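Local coordinates for protein response regulator FixJ (PDB 5XSO) that induces expression of nifA and fixK when activated by FixL, acting as the DNA-binding response regulator of an oxygen-sensing two-component system, at residues S29-L34 / V41-D46; P88-T93 / T123-S128; E103-K106 / V110-L113. All coordinates share one frame; numbering follows the deposited sequence.

Interaction 1: S29-L34 / V41-D46; sequences SLNFLL and VTLFDD
The side-chain amide of N31 meets strand 41-44 with its oxygen while its nitrogen is taken elsewhere: ND2 is hydrogen-bonded to a bound glycerol, and OD1 lies against carbon, 3.7 Å from L43 CD1 and 4.0 Å from V41 CB. With CG turned away from the backbone N (chi1 -151°), the amide reaches out to the strand side chains, crossing both obliquely. L43 sets CD1 over the flat face of the amide, 3.8 Å from N31 CG. No hydrogen bond joins the two segments, so the amide acts here by its bulk. One turn further on, the contact becomes purely apolar. V41 CG2 sits 3.6 Å from L34 CB, and the two side chains cross at about a right angle, V41 CG2 also nearing L34 CD1. Helix and strand run almost exactly antiparallel, at 174°, with their axes 9.4 Å apart. This is the return half of a beta-alpha-beta crossover, strand 16-20 to helix 24-36 to edge strand 40-44. L30 and L34 face inward onto strand 16-20 and helix 119-138, whereas F44 turns to the other face of the sheet and packs on helix 47-53.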
loop_
_atom_site.group_PDB
_atom_site.type_symbol
_atom_site.label_atom_id
_atom_site.label_comp_id
_atom_site.label_asym_id
_atom_site.label_seq_id
_atom_site.Cartn_x
_atom_site.Cartn_y
_atom_site.Cartn_z
ATOM N N SER A 29 -8.980 -18.075 -19.541
ATOM C CA SER A 29 -8.179 -17.358 -20.536
ATOM C C SER A 29 -7.002 -16.615 -19.896
ATOM O O SER A 29 -5.883 -16.620 -20.436
ATOM C CB SER A 29 -9.094 -16.332 -21.262
ATOM O OG SER A 29 -8.350 -15.569 -22.192
ATOM N N LEU A 30 -7.246 -15.930 -18.768
ATOM C CA LEU A 30 -6.151 -15.326 -18.008
ATOM C C LEU A 30 -5.178 -16.375 -17.502
ATOM O O LEU A 30 -3.961 -16.160 -17.536
ATOM C CB LEU A 30 -6.697 -14.527 -16.829
ATOM C CG LEU A 30 -7.501 -13.342 -17.373
ATOM C CD1 LEU A 30 -8.099 -12.616 -16.187
ATOM C CD2 LEU A 30 -6.608 -12.422 -18.160
ATOM N N ASN A 31 -5.705 -17.461 -16.929
ATOM C CA ASN A 31 -4.843 -18.532 -16.407
ATOM C C ASN A 31 -3.849 -18.919 -17.502
ATOM O O ASN A 31 -2.627 -18.965 -17.287
ATOM C CB ASN A 31 -5.727 -19.719 -15.967
ATOM C CG ASN A 31 -5.129 -20.568 -14.799
ATOM O OD1 ASN A 31 -4.051 -20.289 -14.292
ATOM N ND2 ASN A 31 -5.844 -21.643 -14.408
ATOM N N PHE A 32 -4.366 -19.169 -18.694
ATOM C CA PHE A 32 -3.509 -19.672 -19.764
ATOM C C PHE A 32 -2.484 -18.623 -20.206
ATOM O O PHE A 32 -1.270 -18.912 -20.277
ATOM C CB PHE A 32 -4.357 -20.152 -20.942
ATOM C CG PHE A 32 -3.583 -21.002 -21.908
ATOM C CD1 PHE A 32 -3.044 -20.430 -23.070
ATOM C CD2 PHE A 32 -3.328 -22.361 -21.615
ATOM C CE1 PHE A 32 -2.284 -21.255 -23.978
ATOM C CE2 PHE A 32 -2.545 -23.194 -22.509
ATOM C CZ PHE A 32 -2.047 -22.618 -23.682
ATOM N N LEU A 33 -2.939 -17.416 -20.533
ATOM C CA LEU A 33 -2.016 -16.422 -21.079
ATOM C C LEU A 33 -0.966 -15.959 -20.063
ATOM O O LEU A 33 0.128 -15.537 -20.455
ATOM C CB LEU A 33 -2.797 -15.197 -21.604
ATOM C CG LEU A 33 -3.330 -14.130 -20.644
ATOM C CD1 LEU A 33 -2.289 -13.027 -20.270
ATOM C CD2 LEU A 33 -4.619 -13.403 -21.251
ATOM N N LEU A 34 -1.304 -15.896 -18.773
ATOM C CA LEU A 34 -0.300 -15.455 -17.814
ATOM C C LEU A 34 0.787 -16.523 -17.658
ATOM O O LEU A 34 1.974 -16.205 -17.483
ATOM C CB LEU A 34 -0.989 -15.169 -16.482
ATOM C CG LEU A 34 -1.963 -13.957 -16.568
ATOM C CD1 LEU A 34 -2.785 -13.899 -15.254
ATOM C CD2 LEU A 34 -1.178 -12.696 -16.772
ATOM N N VAL A 41 0.096 -17.756 -10.883
ATOM C CA VAL A 41 -1.315 -17.330 -10.851
ATOM C C VAL A 41 -2.080 -18.031 -9.727
ATOM O O VAL A 41 -1.922 -19.238 -9.499
ATOM C CB VAL A 41 -2.025 -17.589 -12.194
ATOM C CG1 VAL A 41 -3.400 -16.916 -12.211
ATOM C CG2 VAL A 41 -1.204 -17.043 -13.394
ATOM N N THR A 42 -2.904 -17.266 -9.006
ATOM C CA THR A 42 -3.893 -17.798 -8.065
ATOM C C THR A 42 -5.226 -17.151 -8.413
ATOM O O THR A 42 -5.269 -15.949 -8.668
ATOM C CB THR A 42 -3.537 -17.481 -6.606
ATOM O OG1 THR A 42 -2.260 -18.043 -6.284
ATOM C CG2 THR A 42 -4.588 -18.081 -5.640
ATOM N N LEU A 43 -6.309 -17.924 -8.464
ATOM C CA LEU A 43 -7.551 -17.380 -9.018
ATOM C C LEU A 43 -8.641 -17.397 -7.963
ATOM O O LEU A 43 -8.687 -18.307 -7.129
ATOM C CB LEU A 43 -8.007 -18.190 -10.243
ATOM C CG LEU A 43 -6.939 -18.041 -11.337
ATOM C CD1 LEU A 43 -6.010 -19.240 -11.313
ATOM C CD2 LEU A 43 -7.495 -17.761 -12.762
ATOM N N PHE A 44 -9.527 -16.412 -8.021
ATOM C CA PHE A 44 -10.664 -16.356 -7.113
ATOM C C PHE A 44 -11.931 -16.100 -7.924
ATOM O O PHE A 44 -11.932 -15.252 -8.833
ATOM C CB PHE A 44 -10.453 -15.250 -6.066
ATOM C CG PHE A 44 -9.210 -15.423 -5.259
ATOM C CD1 PHE A 44 -9.251 -16.111 -4.060
ATOM C CD2 PHE A 44 -7.996 -14.914 -5.711
ATOM C CE1 PHE A 44 -8.101 -16.272 -3.294
ATOM C CE2 PHE A 44 -6.852 -15.066 -4.962
ATOM C CZ PHE A 44 -6.896 -15.746 -3.753
ATOM N N ASP A 45 -12.995 -16.840 -7.631
ATOM C CA ASP A 45 -14.250 -16.565 -8.314
ATOM C C ASP A 45 -15.213 -15.811 -7.413
ATOM O O ASP A 45 -16.296 -15.416 -7.857
ATOM C CB ASP A 45 -14.867 -17.876 -8.818
ATOM C CG ASP A 45 -15.068 -18.901 -7.710
ATOM O OD1 ASP A 45 -15.416 -18.512 -6.577
ATOM O OD2 ASP A 45 -14.894 -20.108 -7.979
ATOM N N ASP A 46 -14.828 -15.608 -6.156
ATOM C CA ASP A 46 -15.696 -15.093 -5.109
ATOM C C ASP A 46 -14.987 -13.939 -4.427
ATOM O O ASP A 46 -13.832 -14.076 -4.006
ATOM C CB ASP A 46 -16.036 -16.180 -4.087
ATOM C CG ASP A 46 -16.939 -15.665 -2.969
ATOM O OD1 ASP A 46 -17.615 -14.629 -3.175
ATOM O OD2 ASP A 46 -16.937 -16.272 -1.877
#

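Interaction 2: P88-T93 / T123-S128; sequences PILIMT and TAMIES
L90 drives its branched end into the side of helix 119-138, where M125 and I126 receive it. Its CD1 lies 3.6 Å from I126 CG1 and 3.7 Å from M125 CG, so a single methyl touches two successive helical residues. CD2 is also 3.7 Å from M125 CG and comes within 3.9 Å of M125 SD. L90 and M125 lie alongside each other, pointing opposite ways, with both leucine methyls against the thioether chain; I126 instead crosses L90 at about a right angle. M125 leaves the helix extended, its CG opposite the backbone N (chi1 -178°), and bends only at the sulfur (chi3 -72°). All three side chains are buried, and the contact is apolar throughout, with no hydrogen bond between the segments.

A second shell surrounds these groups. The backbone of L90 is bonded to V62 and S64 of the neighbouring strand 61-65, and its side chain also touches C61 and D111. M125 reaches over D111 and L113 of strand 111-114, while I126 is backed by L34 of helix 24-36. Further along strand 89-93, M92 packs on M26 and L30 of helix 24-36, while the side chain of I91 points to the opposite face of the sheet. A parallel five-stranded sheet of order 2-1-3-4-5, with helices 24-36 and 119-138 packed together over one face, is the CheY-like receiver fold, and L90 belongs to the hydrophobic layer beneath that helix pair.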
loop_
_atom_site.group_PDB
_atom_site.type_symbol
_atom_site.label_atom_id
_atom_site.label_comp_id
_atom_site.label_asym_id
_atom_site.label_seq_id
_atom_site.Cartn_x
_atom_site.Cartn_y
_atom_site.Cartn_z
ATOM N N PRO A 88 -0.196 -3.970 -6.226
ATOM C CA PRO A 88 -0.829 -3.146 -7.263
ATOM C C PRO A 88 -2.087 -3.833 -7.791
ATOM O O PRO A 88 -2.172 -5.075 -7.860
ATOM C CB PRO A 88 0.251 -3.052 -8.358
ATOM C CG PRO A 88 1.066 -4.322 -8.206
ATOM C CD PRO A 88 1.022 -4.659 -6.709
ATOM N N ILE A 89 -3.067 -3.023 -8.191
ATOM C CA ILE A 89 -4.323 -3.556 -8.707
ATOM C C ILE A 89 -4.607 -3.019 -10.119
ATOM O O ILE A 89 -4.617 -1.797 -10.342
ATOM C CB ILE A 89 -5.503 -3.228 -7.773
ATOM C CG1 ILE A 89 -5.227 -3.772 -6.362
ATOM C CG2 ILE A 89 -6.792 -3.833 -8.385
ATOM C CD1 ILE A 89 -6.061 -3.080 -5.260
ATOM N N LEU A 90 -4.877 -3.933 -11.058
ATOM C CA LEU A 90 -5.368 -3.583 -12.387
ATOM C C LEU A 90 -6.838 -4.001 -12.511
ATOM O O LEU A 90 -7.228 -5.083 -12.038
ATOM C CB LEU A 90 -4.559 -4.313 -13.486
ATOM C CG LEU A 90 -3.044 -4.178 -13.351
ATOM C CD1 LEU A 90 -2.369 -4.979 -14.482
ATOM C CD2 LEU A 90 -2.668 -2.649 -13.452
ATOM N N ILE A 91 -7.641 -3.163 -13.160
ATOM C CA ILE A 91 -9.084 -3.351 -13.268
ATOM C C ILE A 91 -9.429 -3.657 -14.714
ATOM O O ILE A 91 -9.056 -2.888 -15.614
ATOM C CB ILE A 91 -9.839 -2.089 -12.798
ATOM C CG1 ILE A 91 -9.504 -1.772 -11.327
ATOM C CG2 ILE A 91 -11.327 -2.238 -13.071
ATOM C CD1 ILE A 91 -9.961 -2.831 -10.380
ATOM N N MET A 92 -10.129 -4.788 -14.947
ATOM C CA MET A 92 -10.665 -5.170 -16.249
ATOM C C MET A 92 -12.119 -4.712 -16.333
ATOM O O MET A 92 -12.867 -4.858 -15.371
ATOM C CB MET A 92 -10.606 -6.693 -16.482
ATOM C CG MET A 92 -9.234 -7.241 -16.275
ATOM S SD MET A 92 -9.334 -9.027 -16.608
ATOM C CE MET A 92 -10.011 -9.538 -15.039
ATOM N N THR A 93 -12.521 -4.158 -17.473
ATOM C CA THR A 93 -13.850 -3.543 -17.519
ATOM C C THR A 93 -14.391 -3.562 -18.944
ATOM O O THR A 93 -13.637 -3.400 -19.919
ATOM C CB THR A 93 -13.828 -2.073 -16.988
ATOM O OG1 THR A 93 -15.158 -1.515 -17.059
ATOM C CG2 THR A 93 -12.882 -1.166 -17.824
ATOM N N THR A 123 0.113 -8.175 -20.104
ATOM C CA THR A 123 1.345 -8.606 -19.444
ATOM C C THR A 123 2.334 -7.443 -19.340
ATOM O O THR A 123 2.999 -7.286 -18.308
ATOM C CB THR A 123 1.963 -9.829 -20.142
ATOM O OG1 THR A 123 2.100 -9.572 -21.532
ATOM C CG2 THR A 123 1.105 -11.111 -19.938
ATOM N N ALA A 124 2.370 -6.553 -20.339
ATOM C CA ALA A 124 3.178 -5.339 -20.213
ATOM C C ALA A 124 2.697 -4.452 -19.071
ATOM O O ALA A 124 3.499 -3.795 -18.392
ATOM C CB ALA A 124 3.144 -4.534 -21.514
ATOM N N MET A 125 1.383 -4.347 -18.889
ATOM C CA MET A 125 0.880 -3.521 -17.804
ATOM C C MET A 125 1.236 -4.130 -16.464
ATOM O O MET A 125 1.531 -3.404 -15.505
ATOM C CB MET A 125 -0.635 -3.352 -17.955
ATOM C CG MET A 125 -1.321 -2.462 -16.921
ATOM S SD MET A 125 -3.101 -2.361 -17.356
ATOM C CE MET A 125 -3.033 -1.344 -18.811
ATOM N N ILE A 126 1.165 -5.459 -16.365
ATOM C CA ILE A 126 1.520 -6.122 -15.123
ATOM C C ILE A 126 2.987 -5.891 -14.820
ATOM O O ILE A 126 3.362 -5.633 -13.673
ATOM C CB ILE A 126 1.211 -7.633 -15.212
ATOM C CG1 ILE A 126 -0.308 -7.870 -15.181
ATOM C CG2 ILE A 126 1.964 -8.421 -14.064
ATOM C CD1 ILE A 126 -0.697 -9.364 -15.632
ATOM N N GLU A 127 3.850 -6.036 -15.837
ATOM C CA GLU A 127 5.285 -5.884 -15.580
ATOM C C GLU A 127 5.588 -4.511 -15.019
ATOM O O GLU A 127 6.398 -4.372 -14.084
ATOM C CB GLU A 127 6.105 -6.112 -16.850
ATOM C CG GLU A 127 6.589 -7.508 -17.004
ATOM C CD GLU A 127 7.663 -7.604 -18.066
ATOM O OE1 GLU A 127 7.422 -8.293 -19.083
ATOM O OE2 GLU A 127 8.736 -6.974 -17.881
ATOM N N SER A 128 4.934 -3.488 -15.561
ATOM C CA SER A 128 5.153 -2.133 -15.088
ATOM C C SER A 128 4.635 -1.957 -13.670
ATOM O O SER A 128 5.314 -1.368 -12.827
ATOM C CB SER A 128 4.491 -1.149 -16.047
ATOM O OG SER A 128 4.402 0.152 -15.501
#

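Interaction 3: E103-K106 / V110-L113; sequences EAMK and VDFL
M105 sets its sulfur at the rim of the F112 ring and not over its face: SD is 3.7 Å from F112 CD2 and 5.0 Å from the ring centroid, 78° off the ring normal, an edge-on Met-aromatic contact. The thioether bends at chi3 (69°) and carries CE on to the backbone, 3.6 Å from D111 CA and a close 3.1 Å from V110 O. One side chain thus covers ring edge and backbone. F112 has CG between its backbone N and carbonyl carbon (chi1 74°), on the helix side of strand 111-114. These segments close the crossover of strand 89-93, helix 98-106 and strand 111-114; in receiver domains an aromatic at this place on the last strand commonly takes part in switching, and F112 touches T93 in the unphosphorylated protein. With an alanine in place of M105, SD and CE would be gone, and the F112 ring would probably be freer to turn and the V110 carbonyl less covered. The CB of D111 points away from the helix, and its OD1 accepts F112 N at 2.9 Å, from the anti side and tilted out of the carboxylate plane. K106 NZ and E103 OE2 form a salt bridge of 3.3 Å.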
loop_
_atom_site.group_PDB
_atom_site.type_symbol
_atom_site.label_atom_id
_atom_site.label_comp_id
_atom_site.label_asym_id
_atom_site.label_seq_id
_atom_site.Cartn_x
_atom_site.Cartn_y
_atom_site.Cartn_z
ATOM N N GLU A 103 -13.249 5.462 -10.914
ATOM C CA GLU A 103 -13.326 5.649 -9.465
ATOM C C GLU A 103 -12.281 4.788 -8.760
ATOM O O GLU A 103 -11.630 5.230 -7.802
ATOM C CB GLU A 103 -14.723 5.283 -8.967
ATOM C CG GLU A 103 -15.753 6.361 -8.975
ATOM C CD GLU A 103 -15.342 7.577 -8.145
ATOM O OE1 GLU A 103 -15.280 7.471 -6.898
ATOM O OE2 GLU A 103 -15.085 8.631 -8.758
ATOM N N ALA A 104 -12.105 3.549 -9.242
ATOM C CA ALA A 104 -11.124 2.656 -8.652
ATOM C C ALA A 104 -9.720 3.221 -8.784
ATOM O O ALA A 104 -8.905 3.097 -7.851
ATOM C CB ALA A 104 -11.205 1.274 -9.327
ATOM N N MET A 105 -9.394 3.824 -9.927
ATOM C CA MET A 105 -8.064 4.413 -9.996
ATOM C C MET A 105 -7.930 5.616 -9.072
ATOM O O MET A 105 -6.855 5.834 -8.496
ATOM C CB MET A 105 -7.655 4.796 -11.418
ATOM C CG MET A 105 -7.565 3.589 -12.373
ATOM S SD MET A 105 -7.050 4.161 -13.979
ATOM C CE MET A 105 -5.335 4.635 -13.642
ATOM N N LYS A 106 -9.001 6.386 -8.894
ATOM C CA LYS A 106 -8.890 7.503 -7.947
ATOM C C LYS A 106 -8.640 6.982 -6.541
ATOM O O LYS A 106 -7.951 7.629 -5.750
ATOM C CB LYS A 106 -10.142 8.364 -8.003
ATOM C CG LYS A 106 -10.125 9.302 -9.212
ATOM C CD LYS A 106 -11.523 9.815 -9.627
ATOM C CE LYS A 106 -12.376 10.293 -8.465
ATOM N NZ LYS A 106 -13.290 11.424 -8.880
ATOM N N VAL A 110 -3.922 0.888 -10.140
ATOM C CA VAL A 110 -2.824 1.378 -10.964
ATOM C C VAL A 110 -3.290 1.716 -12.387
ATOM O O VAL A 110 -2.909 2.757 -12.965
ATOM C CB VAL A 110 -1.698 0.332 -10.944
ATOM C CG1 VAL A 110 -0.660 0.597 -12.054
ATOM C CG2 VAL A 110 -1.063 0.282 -9.531
ATOM N N ASP A 111 -4.134 0.890 -12.991
ATOM C CA ASP A 111 -4.537 1.152 -14.381
ATOM C C ASP A 111 -5.750 0.251 -14.655
ATOM O O ASP A 111 -6.154 -0.533 -13.788
ATOM C CB ASP A 111 -3.329 0.900 -15.321
ATOM C CG ASP A 111 -3.388 1.700 -16.635
ATOM O OD1 ASP A 111 -4.462 2.204 -17.003
ATOM O OD2 ASP A 111 -2.349 1.781 -17.354
ATOM N N PHE A 112 -6.320 0.350 -15.860
ATOM C CA PHE A 112 -7.485 -0.431 -16.237
ATOM C C PHE A 112 -7.297 -0.922 -17.660
ATOM O O PHE A 112 -6.483 -0.377 -18.431
ATOM C CB PHE A 112 -8.786 0.394 -16.099
ATOM C CG PHE A 112 -8.933 1.426 -17.186
ATOM C CD1 PHE A 112 -9.687 1.162 -18.312
ATOM C CD2 PHE A 112 -8.271 2.652 -17.092
ATOM C CE1 PHE A 112 -9.804 2.122 -19.330
ATOM C CE2 PHE A 112 -8.383 3.609 -18.125
ATOM C CZ PHE A 112 -9.125 3.351 -19.239
ATOM N N LEU A 113 -8.094 -1.918 -18.039
ATOM C CA LEU A 113 -8.108 -2.419 -19.406
ATOM C C LEU A 113 -9.537 -2.539 -19.879
ATOM O O LEU A 113 -10.351 -3.191 -19.211
ATOM C CB LEU A 113 -7.426 -3.834 -19.484
ATOM C CG LEU A 113 -5.924 -3.824 -19.714
ATOM C CD1 LEU A 113 -5.303 -5.234 -19.732
ATOM C CD2 LEU A 113 -5.660 -3.144 -21.052
#

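All three contacts pack helices against the one receiver sheet. Interactions 1 and 2, centres 13 Å apart, share the face under helices 24-36 and 119-138 and join where L34 CD2 meets I126 CD1 at 3.6 Å. Interaction 3 is nested in the chain loop closed by interaction 2; their centres lie 9 Å apart, and the neighbouring strands are joined by a probable hydrogen bond from V110 N to I89 O, 2.8 Å. Interactions 1 and 3 do not touch, their nearest atoms being about 7 Å apart. Of the contacting side chains, L43 is about 7 Å from that of D21 in the probable magnesium site, L90 and F112 each about 11 Å from that of D65.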